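PDB 5JFQ: geranylgeranyl pyrophosphate synthase from Geoglobus acetivorans, which catalyses successive addition of three isopentenyl diphosphate units to dimethylallyl diphosphate, giving mainly geranylgeranyl diphosphate and smaller amounts of farnesyl diphosphate. Local coordinates for residues 138-141 / 142-146; 152-155 / 156-159; 166-169 / 170-173. All coordinates share one frame; numbering follows the deposited sequence.

Interaction 1 (138-141 / 142-146); sequences SKLA and RVCVE
Leu140 meets Val143 and Cys144 one turn further along helix 130-159, and a single methyl, CD1, serves both. It lies 4.2 Å from Cys144 SG and 4.4 Å from Val143 CG1, ordinary apolar distances. The torsions explain this: with chi1 at 175°, CG of Leu140 stands opposite its own backbone N and beside the carbonyl carbon, which carries the isobutyl group along the helix toward the following turn. Cys144 turns the other way, with SG beside its backbone N (chi1 -68°). This side of the helix is the packed one. Leu140 and Cys144 both rest on Val76 of helix 67-88, while Leu123, Phe120 and Tyr116 of helix 105-123 cover Leu140, Ala141 and Cys144 in turn. The second subunit closes the rest, its Glu121, Ala117 and Tyr33 packing on Ala141, Cys144 and Val145.

Underneath runs regular i to i+4 bonding. Val143 N donates to Lys139 O at 2.9 Å with an N-H...O angle of 161°, and Val145 N donates to Ala141 O at 3.0 Å.

The looser side is polar and partly exposed. Arg142 lays its CG 3.5 Å from Ser138 O, then bends at chi2 and chi3; its guanidinium leaves the segment, and NH1 forms a salt bridge with Glu121 OE1 of the second subunit. Ser138 packs on Ser124 of that subunit, so these two residues face the dimer partner. Lys139 instead stays with its own chain, NZ pairing with Glu198 OE2. A helix packed into its own bundle and covered in part by the partner subunit fits the homodimeric, predominantly helical fold of the FPP/GGPP synthase family.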
loop_
_atom_site.group_PDB
_atom_site.type_symbol
_atom_site.label_atom_id
_atom_site.label_comp_id
_atom_site.label_asym_id
_atom_site.label_seq_id
_atom_site.Cartn_x
_atom_site.Cartn_y
_atom_site.Cartn_z
ATOM N N SER B 138 -6.167 11.078 5.966
ATOM C CA SER B 138 -7.440 10.375 5.874
ATOM C C SER B 138 -8.040 10.470 4.474
ATOM O O SER B 138 -8.551 9.473 3.927
ATOM C CB SER B 138 -8.414 10.947 6.899
ATOM O OG SER B 138 -9.707 10.408 6.710
ATOM N N LYS B 139 -7.989 11.668 3.882
ATOM C CA LYS B 139 -8.570 11.880 2.563
ATOM C C LYS B 139 -7.763 11.176 1.473
ATOM O O LYS B 139 -8.339 10.539 0.583
ATOM C CB LYS B 139 -8.691 13.379 2.317
ATOM C CG LYS B 139 -9.769 14.032 3.218
ATOM C CD LYS B 139 -9.621 15.554 3.294
ATOM C CE LYS B 139 -10.601 16.192 4.282
ATOM N NZ LYS B 139 -12.013 16.316 3.807
ATOM N N LEU B 140 -6.433 11.255 1.547
ATOM C CA LEU B 140 -5.583 10.572 0.586
ATOM C C LEU B 140 -5.688 9.063 0.703
ATOM O O LEU B 140 -5.548 8.351 -0.294
ATOM C CB LEU B 140 -4.138 11.008 0.774
ATOM C CG LEU B 140 -3.131 10.266 -0.100
ATOM C CD1 LEU B 140 -3.411 10.477 -1.587
ATOM C CD2 LEU B 140 -1.733 10.705 0.241
ATOM N N ALA B 141 -5.923 8.552 1.903
ATOM C CA ALA B 141 -6.051 7.109 2.042
ATOM C C ALA B 141 -7.382 6.625 1.477
ATOM O O ALA B 141 -7.455 5.537 0.895
ATOM C CB ALA B 141 -5.890 6.711 3.514
ATOM N N ARG B 142 -8.449 7.406 1.656
ATOM C CA ARG B 142 -9.731 7.062 1.049
ATOM C C ARG B 142 -9.636 7.134 -0.465
ATOM O O ARG B 142 -10.213 6.307 -1.186
ATOM C CB ARG B 142 -10.812 8.014 1.545
ATOM C CG ARG B 142 -11.354 7.677 2.906
ATOM C CD ARG B 142 -12.809 7.169 2.808
ATOM N NE ARG B 142 -13.041 6.250 1.691
ATOM C CZ ARG B 142 -13.002 4.919 1.773
ATOM N NH1 ARG B 142 -12.729 4.309 2.918
ATOM N NH2 ARG B 142 -13.242 4.185 0.691
ATOM N N VAL B 143 -8.923 8.148 -0.950
ATOM C CA VAL B 143 -8.620 8.279 -2.365
ATOM C C VAL B 143 -7.945 7.014 -2.874
ATOM O O VAL B 143 -8.334 6.456 -3.909
ATOM C CB VAL B 143 -7.758 9.547 -2.570
ATOM C CG1 VAL B 143 -7.012 9.523 -3.884
ATOM C CG2 VAL B 143 -8.629 10.785 -2.447
ATOM N N CYS B 144 -6.958 6.512 -2.128
ATOM C CA CYS B 144 -6.261 5.299 -2.532
ATOM C C CYS B 144 -7.196 4.094 -2.529
ATOM O O CYS B 144 -7.101 3.223 -3.398
ATOM C CB CYS B 144 -5.061 5.071 -1.616
ATOM S SG CYS B 144 -3.744 6.308 -1.823
ATOM N N VAL B 145 -8.110 4.023 -1.563
ATOM C CA VAL B 145 -9.095 2.948 -1.585
ATOM C C VAL B 145 -9.914 3.029 -2.859
ATOM O O VAL B 145 -10.206 2.010 -3.491
ATOM C CB VAL B 145 -9.992 3.006 -0.333
ATOM C CG1 VAL B 145 -11.136 2.018 -0.447
ATOM C CG2 VAL B 145 -9.175 2.748 0.939
ATOM N N GLU B 146 -10.272 4.246 -3.275
ATOM C CA GLU B 146 -11.152 4.397 -4.426
ATOM C C GLU B 146 -10.432 4.076 -5.727
ATOM O O GLU B 146 -11.014 3.446 -6.611
ATOM C CB GLU B 146 -11.740 5.799 -4.458
ATOM C CG GLU B 146 -12.807 6.006 -3.404
ATOM C CD GLU B 146 -13.915 6.917 -3.885
ATOM O OE1 GLU B 146 -13.771 8.150 -3.737
ATOM O OE2 GLU B 146 -14.919 6.399 -4.433
#

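Interaction 2 (152-155 / 156-159)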
loop_
_atom_site.group_PDB
_atom_site.type_symbol
_atom_site.label_atom_id
_atom_site.label_comp_id
_atom_site.label_asym_id
_atom_site.label_seq_id
_atom_site.Cartn_x
_atom_site.Cartn_y
_atom_site.Cartn_z
ATOM N N PHE B 152 -10.291 -2.133 -9.938
ATOM C CA PHE B 152 -11.078 -3.357 -9.932
ATOM C C PHE B 152 -12.326 -3.219 -10.801
ATOM O O PHE B 152 -12.753 -4.183 -11.442
ATOM C CB PHE B 152 -11.442 -3.709 -8.497
ATOM C CG PHE B 152 -12.212 -4.968 -8.359
ATOM C CD1 PHE B 152 -11.559 -6.181 -8.284
ATOM C CD2 PHE B 152 -13.591 -4.941 -8.282
ATOM C CE1 PHE B 152 -12.277 -7.352 -8.153
ATOM C CE2 PHE B 152 -14.310 -6.101 -8.144
ATOM C CZ PHE B 152 -13.660 -7.307 -8.085
ATOM N N MET B 153 -12.916 -2.026 -10.847
ATOM C CA MET B 153 -14.061 -1.814 -11.724
ATOM C C MET B 153 -13.646 -1.879 -13.191
ATOM O O MET B 153 -14.248 -2.612 -13.984
ATOM C CB MET B 153 -14.724 -0.477 -11.402
ATOM C CG MET B 153 -15.675 -0.561 -10.230
ATOM S SD MET B 153 -16.091 1.040 -9.516
ATOM C CE MET B 153 -16.936 1.804 -10.886
ATOM N N ASP B 154 -12.604 -1.125 -13.560
ATOM C CA ASP B 154 -12.110 -1.111 -14.935
ATOM C C ASP B 154 -11.824 -2.516 -15.435
ATOM O O ASP B 154 -12.195 -2.873 -16.558
ATOM C CB ASP B 154 -10.846 -0.259 -15.013
ATOM C CG ASP B 154 -10.535 0.184 -16.405
ATOM O OD1 ASP B 154 -11.491 0.325 -17.192
ATOM O OD2 ASP B 154 -9.347 0.420 -16.703
ATOM N N MET B 155 -11.157 -3.325 -14.616
ATOM C CA MET B 155 -10.804 -4.668 -15.048
ATOM C C MET B 155 -12.025 -5.566 -15.090
ATOM O O MET B 155 -12.151 -6.405 -15.989
ATOM C CB MET B 155 -9.739 -5.249 -14.133
ATOM C CG MET B 155 -8.429 -4.497 -14.187
ATOM S SD MET B 155 -7.154 -5.405 -13.314
ATOM C CE MET B 155 -8.016 -5.779 -11.786
ATOM N N SER B 156 -12.941 -5.401 -14.131
ATOM C CA SER B 156 -14.214 -6.112 -14.209
ATOM C C SER B 156 -14.960 -5.790 -15.501
ATOM O O SER B 156 -15.649 -6.656 -16.047
ATOM C CB SER B 156 -15.089 -5.765 -13.010
ATOM O OG SER B 156 -15.711 -4.499 -13.198
ATOM N N PHE B 157 -14.840 -4.547 -15.987
ATOM C CA PHE B 157 -15.500 -4.140 -17.225
ATOM C C PHE B 157 -15.058 -5.007 -18.402
ATOM O O PHE B 157 -15.880 -5.369 -19.254
ATOM C CB PHE B 157 -15.199 -2.668 -17.534
ATOM C CG PHE B 157 -15.883 -1.670 -16.620
ATOM C CD1 PHE B 157 -16.880 -2.056 -15.739
ATOM C CD2 PHE B 157 -15.518 -0.323 -16.659
ATOM C CE1 PHE B 157 -17.502 -1.116 -14.913
ATOM C CE2 PHE B 157 -16.137 0.617 -15.837
ATOM C CZ PHE B 157 -17.130 0.220 -14.967
ATOM N N GLU B 158 -13.763 -5.344 -18.463
ATOM C CA GLU B 158 -13.210 -6.062 -19.609
ATOM C C GLU B 158 -14.053 -7.281 -19.951
ATOM O O GLU B 158 -14.424 -7.494 -21.108
ATOM C CB GLU B 158 -11.755 -6.478 -19.332
ATOM C CG GLU B 158 -11.165 -7.452 -20.390
ATOM C CD GLU B 158 -9.680 -7.797 -20.191
ATOM O OE1 GLU B 158 -9.363 -8.699 -19.382
ATOM O OE2 GLU B 158 -8.824 -7.177 -20.864
ATOM N N GLU B 159 -14.388 -8.079 -18.948
ATOM C CA GLU B 159 -15.125 -9.306 -19.196
ATOM C C GLU B 159 -16.635 -9.080 -19.304
ATOM O O GLU B 159 -17.348 -9.943 -19.829
ATOM C CB GLU B 159 -14.771 -10.301 -18.094
ATOM C CG GLU B 159 -15.636 -11.515 -18.002
ATOM C CD GLU B 159 -16.858 -11.270 -17.153
ATOM O OE1 GLU B 159 -17.046 -10.120 -16.696
ATOM O OE2 GLU B 159 -17.633 -12.220 -16.939
#
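Met153 O is gripped by two donors from the next turn: Phe157 N at 2.8 Å and Ser156 OG at 2.5 Å. The first is the usual i to i+4 bond of an alpha-helix; the second is a serine hydroxyl folded back onto the preceding turn, near the C-terminal part of helix 130-159 in this predominantly helical prenyltransferase. Ser156 can do this because chi1 is 79°, which sets OG between its backbone N and carbonyl carbon. Phe157 N arrives nearly along the C=O axis, whereas Ser156 OG comes in at a C=O...O angle of 122°.

Farther on, Glu158 N makes only weak bonds, to Met155 O at 3.1 Å and to Asp154 O at 3.5 Å.

Phe152 and Met153 pack on Pro29, and Met155 on Leu110, both of the second subunit. The side chain of Asp154 is about 5 Å from that of Lys175, which probably binds dimethylallyl diphosphate, and that of Met155 about 5 Å from that of Asp88, a probable magnesium ligand. Phe157 is buried on Glu167 and Met171 of helix 165-190. Met153 O sits over one face of the Phe157 ring, 3.1 Å above its plane and offset toward the rim. Asp154 crosses the ring, planes 88° apart, with OD1 4.1 Å from Phe157 CD2.

Interaction 3 (166-169 / 170-173)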
loop_
_atom_site.group_PDB
_atom_site.type_symbol
_atom_site.label_atom_id
_atom_site.label_comp_id
_atom_site.label_asym_id
_atom_site.label_seq_id
_atom_site.Cartn_x
_atom_site.Cartn_y
_atom_site.Cartn_z
ATOM N N SER B 166 -22.729 5.517 -17.151
ATOM C CA SER B 166 -22.676 5.841 -15.730
ATOM C C SER B 166 -21.616 5.011 -15.009
ATOM O O SER B 166 -20.642 5.563 -14.482
ATOM C CB SER B 166 -24.056 5.642 -15.105
ATOM O OG SER B 166 -25.030 6.395 -15.808
ATOM N N GLU B 167 -21.791 3.680 -14.980
ATOM C CA GLU B 167 -20.788 2.807 -14.373
ATOM C C GLU B 167 -19.396 3.165 -14.860
ATOM O O GLU B 167 -18.465 3.322 -14.058
ATOM C CB GLU B 167 -21.052 1.334 -14.691
ATOM C CG GLU B 167 -22.485 0.904 -14.762
ATOM C CD GLU B 167 -22.587 -0.523 -15.238
ATOM O OE1 GLU B 167 -21.560 -1.233 -15.138
ATOM O OE2 GLU B 167 -23.673 -0.923 -15.724
ATOM N N TYR B 168 -19.237 3.305 -16.180
ATOM C CA TYR B 168 -17.924 3.624 -16.725
ATOM C C TYR B 168 -17.411 4.949 -16.176
ATOM O O TYR B 168 -16.221 5.088 -15.879
ATOM C CB TYR B 168 -17.979 3.681 -18.250
ATOM C CG TYR B 168 -16.812 4.412 -18.869
ATOM C CD1 TYR B 168 -16.859 5.788 -19.089
ATOM C CD2 TYR B 168 -15.654 3.735 -19.220
ATOM C CE1 TYR B 168 -15.784 6.468 -19.640
ATOM C CE2 TYR B 168 -14.578 4.409 -19.778
ATOM C CZ TYR B 168 -14.652 5.772 -19.983
ATOM O OH TYR B 168 -13.591 6.449 -20.535
ATOM N N LEU B 169 -18.295 5.940 -16.045
ATOM C CA LEU B 169 -17.846 7.255 -15.614
ATOM C C LEU B 169 -17.622 7.303 -14.113
ATOM O O LEU B 169 -16.800 8.098 -13.638
ATOM C CB LEU B 169 -18.838 8.332 -16.050
ATOM C CG LEU B 169 -18.727 8.794 -17.507
ATOM C CD1 LEU B 169 -19.751 9.862 -17.789
ATOM C CD2 LEU B 169 -17.327 9.295 -17.843
ATOM N N GLU B 170 -18.332 6.470 -13.351
ATOM C CA GLU B 170 -17.977 6.327 -11.946
ATOM C C GLU B 170 -16.615 5.660 -11.802
ATOM O O GLU B 170 -15.842 6.008 -10.899
ATOM C CB GLU B 170 -19.053 5.544 -11.192
ATOM C CG GLU B 170 -18.835 5.530 -9.682
ATOM C CD GLU B 170 -18.538 6.919 -9.122
ATOM O OE1 GLU B 170 -19.165 7.898 -9.587
ATOM O OE2 GLU B 170 -17.673 7.032 -8.223
ATOM N N MET B 171 -16.290 4.737 -12.711
ATOM C CA MET B 171 -14.982 4.099 -12.684
ATOM C C MET B 171 -13.882 5.098 -12.988
ATOM O O MET B 171 -12.843 5.099 -12.324
ATOM C CB MET B 171 -14.935 2.933 -13.668
ATOM C CG MET B 171 -13.594 2.237 -13.716
ATOM S SD MET B 171 -12.424 3.044 -14.816
ATOM C CE MET B 171 -13.275 2.890 -16.403
ATOM N N VAL B 172 -14.071 5.934 -14.009
ATOM C CA VAL B 172 -13.030 6.903 -14.335
ATOM C C VAL B 172 -12.875 7.905 -13.201
ATOM O O VAL B 172 -11.756 8.344 -12.892
ATOM C CB VAL B 172 -13.309 7.595 -15.686
ATOM C CG1 VAL B 172 -14.527 8.466 -15.607
ATOM C CG2 VAL B 172 -12.138 8.458 -16.064
ATOM N N ARG B 173 -13.979 8.250 -12.539
ATOM C CA ARG B 173 -13.914 9.177 -11.417
ATOM C C ARG B 173 -13.006 8.635 -10.317
ATOM O O ARG B 173 -12.173 9.368 -9.766
ATOM C CB ARG B 173 -15.329 9.442 -10.894
ATOM C CG ARG B 173 -15.404 10.276 -9.638
ATOM C CD ARG B 173 -16.670 9.974 -8.857
ATOM N NE ARG B 173 -16.447 10.259 -7.450
ATOM C CZ ARG B 173 -16.262 9.334 -6.515
ATOM N NH1 ARG B 173 -16.304 8.050 -6.836
ATOM N NH2 ARG B 173 -16.047 9.699 -5.254
#
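Leu169 and Val172 run alongside each other in one direction, with CD2 of Leu169 3.7 Å from CG1 of Val172. A chi1 of 67° sets CG1 of Val172 between the backbone N and the carbonyl carbon, so that this methyl lies over the Leu169 end of the turn. Both side chains also touch Ile210 of helix 195-221. On another flank, the bent chain of Met171 swings its CE to 3.8 Å from Tyr168 CD2, oblique to the ring.

Four i to i+4 bonds join the two segments. Glu170 N donates to Ser166 O at 2.7 Å, nearly in line with the carbonyl; Met171 N to Glu167 O, Val172 N to Tyr168 O, and Arg173 N to Leu169 O follow at 2.9, 3.0 and 3.0 Å. The last donor sits 37° out of the carbonyl plane of Leu169. Val172 O makes a weak bond with Thr176 OG1.

Two charged ends find counterions beyond the contact: Glu167 OE1 pairs with Arg160 NH2, and Arg173 NH2 with Glu146 OE1 on helix 130-159. Glu170 and Arg173 also face each other, but the modelled separation is too short to be trusted.

Val172 also packs on Gln213, which probably binds dimethylallyl diphosphate, as does Thr176. The chemistry is therefore divided: main-chain bonds and apolar packing hold the helix turn beside the probable allylic substrate site, while the sound salt bridges run to Arg160 and Glu146.

In the fold
Interactions 1 and 2 are successive parts of helix 130-159, with centres about 20 Å apart, whereas interaction 3 opens the next helix, 165-190. Interaction 1 is the buried one, interaction 2 a surface contact and interaction 3 intermediate. The first two both meet the second subunit; no other chain touches interaction 3. Chemistry follows place: backbone bonds are regular in 138-146 and 166-173 but weaken in 152-159, where a serine hydroxyl joins in. Interactions 1 and 3 both send out salt bridges; that of Arg142 crosses the dimer interface, while those of interaction 3 stay within the chain. Interaction 3 meets interaction 1 by charge at Glu146, but interaction 2 by packing of Met171.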